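Protein (aminopeptidase) (Ochrobactrum anthropi, PDB 1B65) probably acts as a serine aminopeptidase of the Ntn hydrolase type, releasing N-terminal L-amino acids from peptides and cleaving D-alanyl esters and amides. Local coordinates at residues G34-E44 with A55-M66. Numbering follows the deposited sequence.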
loop_
_atom_site.group_PDB
_atom_site.type_symbol
_atom_site.label_atom_id
_atom_site.label_comp_id
_atom_site.label_asym_id
_atom_site.label_seq_id
_atom_site.Cartn_x
_atom_site.Cartn_y
_atom_site.Cartn_z
ATOM N N GLY A 34 -21.723 11.083 -20.221
ATOM C CA GLY A 34 -22.339 9.836 -19.788
ATOM C C GLY A 34 -22.503 9.724 -18.278
ATOM O O GLY A 34 -23.125 8.761 -17.891
ATOM N N VAL A 35 -21.893 10.633 -17.508
ATOM C CA VAL A 35 -21.992 10.499 -16.050
ATOM C C VAL A 35 -23.250 11.197 -15.558
ATOM O O VAL A 35 -23.414 12.385 -15.862
ATOM C CB VAL A 35 -20.762 11.124 -15.360
ATOM C CG1 VAL A 35 -20.977 11.167 -13.837
ATOM C CG2 VAL A 35 -19.541 10.275 -15.737
ATOM N N GLY A 36 -24.061 10.509 -14.793
ATOM C CA GLY A 36 -25.308 11.190 -14.302
ATOM C C GLY A 36 -25.250 11.247 -12.776
ATOM O O GLY A 36 -24.560 10.447 -12.115
ATOM N N VAL A 37 -25.972 12.188 -12.168
ATOM C CA VAL A 37 -26.011 12.319 -10.710
ATOM C C VAL A 37 -27.480 12.329 -10.286
ATOM O O VAL A 37 -28.273 12.996 -10.971
ATOM C CB VAL A 37 -25.360 13.644 -10.256
ATOM C CG1 VAL A 37 -25.494 13.902 -8.768
ATOM C CG2 VAL A 37 -23.871 13.660 -10.650
ATOM N N GLY A 38 -27.806 11.575 -9.245
ATOM C CA GLY A 38 -29.178 11.603 -8.743
ATOM C C GLY A 38 -29.150 11.758 -7.220
ATOM O O GLY A 38 -28.170 11.358 -6.572
ATOM N N PHE A 39 -30.209 12.385 -6.688
ATOM C CA PHE A 39 -30.241 12.610 -5.250
ATOM C C PHE A 39 -31.588 12.211 -4.630
ATOM O O PHE A 39 -32.631 12.287 -5.307
ATOM C CB PHE A 39 -30.114 14.103 -4.909
ATOM C CG PHE A 39 -28.849 14.804 -5.315
ATOM C CD1 PHE A 39 -27.628 14.524 -4.707
ATOM C CD2 PHE A 39 -28.875 15.719 -6.339
ATOM C CE1 PHE A 39 -26.490 15.202 -5.086
ATOM C CE2 PHE A 39 -27.750 16.391 -6.739
ATOM C CZ PHE A 39 -26.533 16.132 -6.123
ATOM N N GLN A 40 -31.510 11.825 -3.361
ATOM C CA GLN A 40 -32.712 11.649 -2.546
ATOM C C GLN A 40 -32.441 12.498 -1.303
ATOM O O GLN A 40 -31.384 12.294 -0.674
ATOM C CB GLN A 40 -33.102 10.216 -2.240
ATOM C CG GLN A 40 -34.098 10.103 -1.082
ATOM C CD GLN A 40 -35.478 10.545 -1.517
ATOM O OE1 GLN A 40 -35.667 11.388 -2.393
ATOM N NE2 GLN A 40 -36.493 9.972 -0.870
ATOM N N THR A 41 -33.305 13.454 -0.977
ATOM C CA THR A 41 -33.005 14.349 0.158
ATOM C C THR A 41 -34.090 14.248 1.207
ATOM O O THR A 41 -35.273 14.437 0.866
ATOM C CB THR A 41 -32.914 15.782 -0.406
ATOM O OG1 THR A 41 -31.831 15.838 -1.371
ATOM C CG2 THR A 41 -32.665 16.822 0.695
ATOM N N ILE A 42 -33.706 14.017 2.452
ATOM C CA ILE A 42 -34.679 13.877 3.539
ATOM C C ILE A 42 -34.495 15.025 4.503
ATOM O O ILE A 42 -33.417 15.133 5.107
ATOM C CB ILE A 42 -34.488 12.527 4.272
ATOM C CG1 ILE A 42 -34.663 11.358 3.294
ATOM C CG2 ILE A 42 -35.472 12.422 5.436
ATOM C CD1 ILE A 42 -34.121 10.023 3.796
ATOM N N ILE A 43 -35.429 15.995 4.555
ATOM C CA ILE A 43 -35.249 17.094 5.498
ATOM C C ILE A 43 -36.502 17.140 6.378
ATOM O O ILE A 43 -37.549 17.529 5.843
ATOM C CB ILE A 43 -35.093 18.464 4.812
ATOM C CG1 ILE A 43 -33.754 18.473 4.061
ATOM C CG2 ILE A 43 -35.055 19.585 5.861
ATOM C CD1 ILE A 43 -33.391 19.741 3.331
ATOM N N GLU A 44 -36.418 16.716 7.625
ATOM C CA GLU A 44 -37.558 16.722 8.532
ATOM C C GLU A 44 -37.158 17.578 9.717
ATOM O O GLU A 44 -35.955 17.752 9.939
ATOM C CB GLU A 44 -37.953 15.316 9.011
ATOM C CG GLU A 44 -38.453 14.496 7.850
ATOM C CD GLU A 44 -38.667 13.030 8.062
ATOM O OE1 GLU A 44 -38.575 12.557 9.215
ATOM O OE2 GLU A 44 -38.920 12.362 7.042
ATOM N N ALA A 55 -34.626 13.767 11.376
ATOM C CA ALA A 55 -33.824 13.147 10.324
ATOM C C ALA A 55 -33.570 14.191 9.241
ATOM O O ALA A 55 -34.477 14.798 8.693
ATOM C CB ALA A 55 -34.600 11.980 9.731
ATOM N N ARG A 56 -32.280 14.459 8.998
ATOM C CA ARG A 56 -31.836 15.299 7.913
ATOM C C ARG A 56 -30.684 14.499 7.233
ATOM O O ARG A 56 -29.628 14.523 7.834
ATOM C CB ARG A 56 -31.261 16.640 8.359
ATOM C CG ARG A 56 -32.387 17.575 8.850
ATOM C CD ARG A 56 -32.407 17.680 10.328
ATOM N NE ARG A 56 -33.256 18.748 10.907
ATOM C CZ ARG A 56 -32.890 19.324 12.044
ATOM N NH1 ARG A 56 -31.764 18.954 12.653
ATOM N NH2 ARG A 56 -33.625 20.288 12.612
ATOM N N SER A 57 -30.978 13.801 6.157
ATOM C CA SER A 57 -29.931 12.989 5.515
ATOM C C SER A 57 -30.339 12.717 4.083
ATOM O O SER A 57 -31.232 13.351 3.510
ATOM C CB SER A 57 -29.747 11.696 6.311
ATOM O OG SER A 57 -28.468 11.085 6.066
ATOM N N GLY A 58 -29.671 11.743 3.441
ATOM C CA GLY A 58 -30.080 11.493 2.051
ATOM C C GLY A 58 -28.994 10.596 1.454
ATOM O O GLY A 58 -28.112 10.112 2.134
ATOM N N VAL A 59 -29.133 10.545 0.140
ATOM C CA VAL A 59 -28.274 9.689 -0.678
ATOM C C VAL A 59 -27.922 10.403 -1.985
ATOM O O VAL A 59 -28.757 11.072 -2.593
ATOM C CB VAL A 59 -29.043 8.409 -1.079
ATOM C CG1 VAL A 59 -28.139 7.423 -1.815
ATOM C CG2 VAL A 59 -29.690 7.641 0.079
ATOM N N THR A 60 -26.658 10.230 -2.366
ATOM C CA THR A 60 -26.184 10.782 -3.638
ATOM C C THR A 60 -25.799 9.605 -4.521
ATOM O O THR A 60 -25.173 8.671 -3.995
ATOM C CB THR A 60 -24.959 11.683 -3.364
ATOM O OG1 THR A 60 -25.436 12.839 -2.652
ATOM C CG2 THR A 60 -24.337 12.172 -4.662
ATOM N N ALA A 61 -26.156 9.577 -5.793
ATOM C CA ALA A 61 -25.717 8.469 -6.656
ATOM C C ALA A 61 -25.060 9.045 -7.902
ATOM O O ALA A 61 -25.540 10.019 -8.466
ATOM C CB ALA A 61 -26.952 7.656 -7.061
ATOM N N ILE A 62 -23.882 8.557 -8.247
ATOM C CA ILE A 62 -23.193 9.024 -9.460
ATOM C C ILE A 62 -23.070 7.794 -10.361
ATOM O O ILE A 62 -22.389 6.829 -9.981
ATOM C CB ILE A 62 -21.794 9.539 -9.048
ATOM C CG1 ILE A 62 -21.953 10.703 -8.052
ATOM C CG2 ILE A 62 -21.044 9.987 -10.309
ATOM C CD1 ILE A 62 -20.795 10.810 -7.090
ATOM N N LEU A 63 -23.611 7.815 -11.556
ATOM C CA LEU A 63 -23.536 6.615 -12.410
ATOM C C LEU A 63 -22.841 6.914 -13.721
ATOM O O LEU A 63 -23.344 7.720 -14.505
ATOM C CB LEU A 63 -24.970 6.220 -12.753
ATOM C CG LEU A 63 -25.463 4.809 -12.921
ATOM C CD1 LEU A 63 -26.554 4.681 -14.000
ATOM C CD2 LEU A 63 -24.412 3.714 -13.008
ATOM N N PRO A 64 -21.713 6.287 -13.968
ATOM C CA PRO A 64 -20.988 6.447 -15.236
ATOM C C PRO A 64 -21.694 5.676 -16.347
ATOM O O PRO A 64 -22.409 4.709 -16.059
ATOM C CB PRO A 64 -19.636 5.827 -14.956
ATOM C CG PRO A 64 -19.569 5.549 -13.489
ATOM C CD PRO A 64 -21.003 5.380 -13.012
ATOM N N HIS A 65 -21.573 6.068 -17.609
ATOM C CA HIS A 65 -22.171 5.396 -18.756
ATOM C C HIS A 65 -23.631 5.087 -18.494
ATOM O O HIS A 65 -24.124 3.973 -18.688
ATOM C CB HIS A 65 -21.406 4.093 -19.055
ATOM C CG HIS A 65 -19.988 4.348 -19.461
ATOM N ND1 HIS A 65 -19.646 5.141 -20.540
ATOM C CD2 HIS A 65 -18.827 3.861 -18.941
ATOM C CE1 HIS A 65 -18.321 5.136 -20.662
ATOM N NE2 HIS A 65 -17.817 4.392 -19.712
ATOM N N MET A 66 -24.406 6.115 -18.100
ATOM C CA MET A 66 -25.770 5.845 -17.651
ATOM C C MET A 66 -26.691 5.332 -18.733
ATOM O O MET A 66 -27.698 4.682 -18.435
ATOM C CB MET A 66 -26.325 7.054 -16.869
ATOM C CG MET A 66 -26.547 8.203 -17.784
ATOM S SD MET A 66 -27.225 9.645 -16.866
ATOM C CE MET A 66 -26.215 10.856 -17.717
HETATM O O HOH W 1 -37.467 13.283 11.604
#
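Phe-39 and Thr-60 pair across two antiparallel strands, at a non-hydrogen-bonded position, and their side chains run side by side. The hydroxyl OG1 of Thr-60 lies in the plane of the Phe-39 ring at its edge, 3.4 Å from CD1. The methyl CG2 of Thr-60 lies off the ring plane, 3.7 Å from CE1 of Phe-39, so a branched residue that is half polar suits the place: OG1 also takes the N-H of Gly-182. Farther along this face, CG1 of Val-35, anti to the backbone N (chi1 172°), meets CG2 of Ile-62 at 3.7 Å. Gly-58 sits directly across from Thr-41, and its backbone angles suit glycine alone; any side chain would run into Gln-40 O.

On the other face, Met-66 curls back. Its chain bends at chi3 (139°) and brings CE to 3.5 Å from CA of Gly-36, where glycine leaves room for the thioether. Between 36-43 and 56-63 the backbones pair regularly, Ala-61 N to Gly-38 O at 2.8 Å being one of the bonds. The first strand forms one edge, within this chain, of a four-stranded mixed sheet, and the second joins it to strand 103-107; the enzyme as a whole is a variant of the Ntn hydrolase fold. Ile-42, Val-59 and Ala-61 pack on helix 160-168, and Gln-40 joins them, its NE2 hydrogen-bonded to Asp-162 of that helix.

At the far end, Glu-44 N bonds to Ala-55 O at 2.9 Å, and a water bridges Glu-44 OE1 to Ala-55 N. Arg-56 gives only a weak NE bond to Glu-44 O; its guanidinium is held more firmly by a salt bridge to Asp-352, while Arg-48 pairs with the Glu-44 carboxylate. On the Ile-42 face, Asp-147 and Asn-107 hold the hydroxyl of Ser-57 by hydrogen bonds.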